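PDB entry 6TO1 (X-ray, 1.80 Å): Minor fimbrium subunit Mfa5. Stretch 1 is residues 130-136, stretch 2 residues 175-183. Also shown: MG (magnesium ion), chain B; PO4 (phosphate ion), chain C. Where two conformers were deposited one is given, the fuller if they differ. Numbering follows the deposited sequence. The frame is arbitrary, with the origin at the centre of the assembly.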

# COMPACT_ATOMS: atom_id res chain seq x y z
N MET A 130 -27.01 2.05 -9.11
CA MET A 130 -27.51 1.54 -10.37
C MET A 130 -28.92 2.09 -10.58
O MET A 130 -29.73 2.08 -9.65
CB MET A 130 -27.53 0.02 -10.37
CG MET A 130 -26.16 -0.62 -10.30
SD MET A 130 -26.29 -2.41 -10.20
CE MET A 130 -26.87 -2.85 -11.84
N VAL A 131 -29.19 2.55 -11.80
CA VAL A 131 -30.47 3.19 -12.17
C VAL A 131 -30.99 2.49 -13.42
O VAL A 131 -30.37 2.60 -14.50
CB VAL A 131 -30.29 4.70 -12.44
CG1 VAL A 131 -31.61 5.38 -12.71
CG2 VAL A 131 -29.54 5.33 -11.27
N ILE A 132 -32.13 1.80 -13.31
CA ILE A 132 -32.64 0.96 -14.39
C ILE A 132 -33.99 1.47 -14.88
O ILE A 132 -34.94 1.60 -14.10
CB ILE A 132 -32.73 -0.53 -13.97
CG1 ILE A 132 -31.41 -0.98 -13.32
CG2 ILE A 132 -33.05 -1.42 -15.19
CD1 ILE A 132 -31.33 -2.47 -12.99
N ASP A 133 -34.05 1.72 -16.19
CA ASP A 133 -35.26 2.06 -16.96
C ASP A 133 -36.17 0.84 -17.04
O ASP A 133 -35.79 -0.16 -17.64
CB ASP A 133 -34.73 2.49 -18.32
CG ASP A 133 -35.78 2.95 -19.30
OD1 ASP A 133 -37.00 2.76 -19.10
OD2 ASP A 133 -35.34 3.51 -20.32
N GLN A 134 -37.35 0.90 -16.40
CA GLN A 134 -38.38 -0.12 -16.58
C GLN A 134 -39.61 0.46 -17.28
O GLN A 134 -40.76 0.07 -16.99
CB GLN A 134 -38.77 -0.78 -15.24
CG GLN A 134 -39.40 0.10 -14.20
CD GLN A 134 -40.03 -0.71 -13.04
OE1 GLN A 134 -39.63 -1.83 -12.74
NE2 GLN A 134 -41.03 -0.12 -12.40
N SER A 135 -39.40 1.41 -18.19
CA SER A 135 -40.50 2.04 -18.92
C SER A 135 -41.07 1.07 -19.95
O SER A 135 -40.46 0.06 -20.29
CB SER A 135 -40.02 3.32 -19.61
OG SER A 135 -39.10 3.01 -20.64
N SER A 136 -42.24 1.41 -20.48
CA SER A 136 -42.94 0.50 -21.39
C SER A 136 -42.17 0.25 -22.68
O SER A 136 -42.28 -0.83 -23.28
CB SER A 136 -44.37 1.04 -21.65
OG SER A 136 -44.40 1.96 -22.72
N VAL A 175 -31.96 1.94 -7.99
CA VAL A 175 -33.10 2.74 -8.40
C VAL A 175 -33.69 2.14 -9.69
O VAL A 175 -32.96 1.76 -10.61
CB VAL A 175 -32.68 4.21 -8.66
CG1 VAL A 175 -33.86 5.00 -9.23
CG2 VAL A 175 -32.17 4.88 -7.39
N SER A 176 -35.02 2.08 -9.77
CA SER A 176 -35.68 1.82 -11.04
C SER A 176 -36.56 3.03 -11.34
O SER A 176 -36.84 3.85 -10.46
CB SER A 176 -36.52 0.54 -11.01
OG SER A 176 -37.66 0.70 -10.18
N TYR A 177 -36.98 3.16 -12.59
CA TYR A 177 -37.87 4.24 -12.89
C TYR A 177 -38.74 3.92 -14.10
O TYR A 177 -38.36 3.18 -15.00
CB TYR A 177 -37.13 5.57 -13.12
CG TYR A 177 -36.29 5.62 -14.38
CD1 TYR A 177 -36.79 6.13 -15.56
CD2 TYR A 177 -34.98 5.17 -14.38
CE1 TYR A 177 -36.03 6.19 -16.70
CE2 TYR A 177 -34.22 5.22 -15.51
CZ TYR A 177 -34.74 5.74 -16.67
OH TYR A 177 -33.96 5.80 -17.81
N ASP A 178 -39.92 4.52 -14.07
CA ASP A 178 -40.83 4.58 -15.20
C ASP A 178 -41.28 6.04 -15.29
O ASP A 178 -40.47 6.94 -15.56
CB ASP A 178 -41.99 3.60 -15.05
CG ASP A 178 -42.58 3.57 -13.65
OD1 ASP A 178 -43.34 4.51 -13.30
OD2 ASP A 178 -42.26 2.60 -12.89
N HIS A 179 -42.57 6.31 -15.10
CA HIS A 179 -42.98 7.71 -15.04
C HIS A 179 -42.61 8.36 -13.72
O HIS A 179 -42.77 9.58 -13.59
CB HIS A 179 -44.49 7.88 -15.30
CG HIS A 179 -45.37 7.08 -14.40
ND1 HIS A 179 -45.80 5.82 -14.73
CD2 HIS A 179 -45.90 7.36 -13.18
CE1 HIS A 179 -46.57 5.35 -13.76
NE2 HIS A 179 -46.64 6.26 -12.81
N GLU A 180 -42.08 7.61 -12.76
CA GLU A 180 -41.54 8.13 -11.52
C GLU A 180 -40.42 7.19 -11.07
O GLU A 180 -40.39 6.03 -11.47
CB GLU A 180 -42.64 8.24 -10.44
CG GLU A 180 -43.13 6.88 -10.08
CD GLU A 180 -44.40 6.87 -9.27
OE1 GLU A 180 -44.73 7.89 -8.65
OE2 GLU A 180 -45.05 5.80 -9.26
N PRO A 181 -39.49 7.67 -10.26
CA PRO A 181 -38.41 6.80 -9.80
C PRO A 181 -38.84 6.01 -8.57
O PRO A 181 -39.75 6.41 -7.83
CB PRO A 181 -37.28 7.80 -9.48
CG PRO A 181 -38.03 9.02 -9.00
CD PRO A 181 -39.27 9.08 -9.87
N HIS A 182 -38.15 4.90 -8.36
CA HIS A 182 -38.40 4.01 -7.23
C HIS A 182 -37.11 3.66 -6.52
O HIS A 182 -36.17 3.17 -7.15
CB HIS A 182 -39.04 2.71 -7.68
CG HIS A 182 -40.23 2.91 -8.57
ND1 HIS A 182 -41.44 3.38 -8.08
CD2 HIS A 182 -40.42 2.67 -9.89
CE1 HIS A 182 -42.31 3.44 -9.07
NE2 HIS A 182 -41.71 3.03 -10.18
N ARG A 183 -37.06 3.91 -5.21
CA ARG A 183 -35.87 3.52 -4.43
C ARG A 183 -36.01 2.05 -4.08
O ARG A 183 -36.76 1.69 -3.17
CB ARG A 183 -35.71 4.36 -3.17
CG ARG A 183 -34.42 3.98 -2.41
CD ARG A 183 -34.32 4.70 -1.06
NE ARG A 183 -34.29 6.14 -1.27
CZ ARG A 183 -33.61 7.01 -0.52
NH1 ARG A 183 -32.89 6.58 0.51
NH2 ARG A 183 -33.64 8.31 -0.81
MG MG B . -39.13 4.22 -22.33
P PO4 C . -42.30 4.90 -22.54
O1 PO4 C . -43.44 4.24 -21.75
O2 PO4 C . -42.05 6.30 -21.99
O3 PO4 C . -42.78 5.04 -23.97
O4 PO4 C . -41.09 4.05 -22.56
O HOH W 1 -37.09 4.23 -22.25
O HOH W 2 -39.03 -1.74 -9.97
O HOH W 3 -38.89 5.49 -23.99

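What joins the two backbones? Residues 130-133 and 175-177 run as neighbouring parallel strands, their directions 20° apart, and a ladder of hydrogen bonds zips them together. Val175 N donates to Met130 O at 2.8 Å, and Ile132 N to Val175 O, also at 2.8 Å. Tyr177 N then reaches Ile132 O at 3.0 Å, and Gln134 N, just past the strand, reaches Tyr177 O at 2.9 Å. The alternation, with Val175 and Tyr177 each using both N and O, is the usual parallel pattern.

How do apolar groups pack beside this ladder? Val131, Asp133, Val175 and Tyr177 share one face of the sheet. There Val131 CG1 lies 4.2 Å from Val175 CG1 and 3.8 Å from Tyr177 CD2, so branched and aromatic side chains cover one another in a buried setting. Tyr177, with chi1 at 68° (p), brings its ring back across the neighbouring strand, and Asp133 CA sits over one ring face, 3.9 Å from the centroid. Ile132 and Ser176 point to the other face.

Which polar side chains add to the backbone ladder? Gln134 starts sideways, but its amide end comes nearer, and its NE2 donates to Asp178 OD2 at 3.0 Å. Asp178 OD2 also accepts from His182 NE2 at 2.8 Å, so Asp178 ties together two donors from different segments. A water links Gln134 OE1 and Ser176 OG, 2.8 Å from each, giving these buried polar atoms a shared partner.

What supports the contact where the first strand ends? Asp133, whose CA lies over the Tyr177 ring, accepts at OD1 from Ser135 N at 2.9 Å and from Ser135 OG at 2.6 Å, so one carboxylate oxygen takes both Ser135 donors. Ser135 OG also binds the magnesium ion, at 2.1 Å from MG, while Asp133 OD2 accepts from a water that coordinates the same ion.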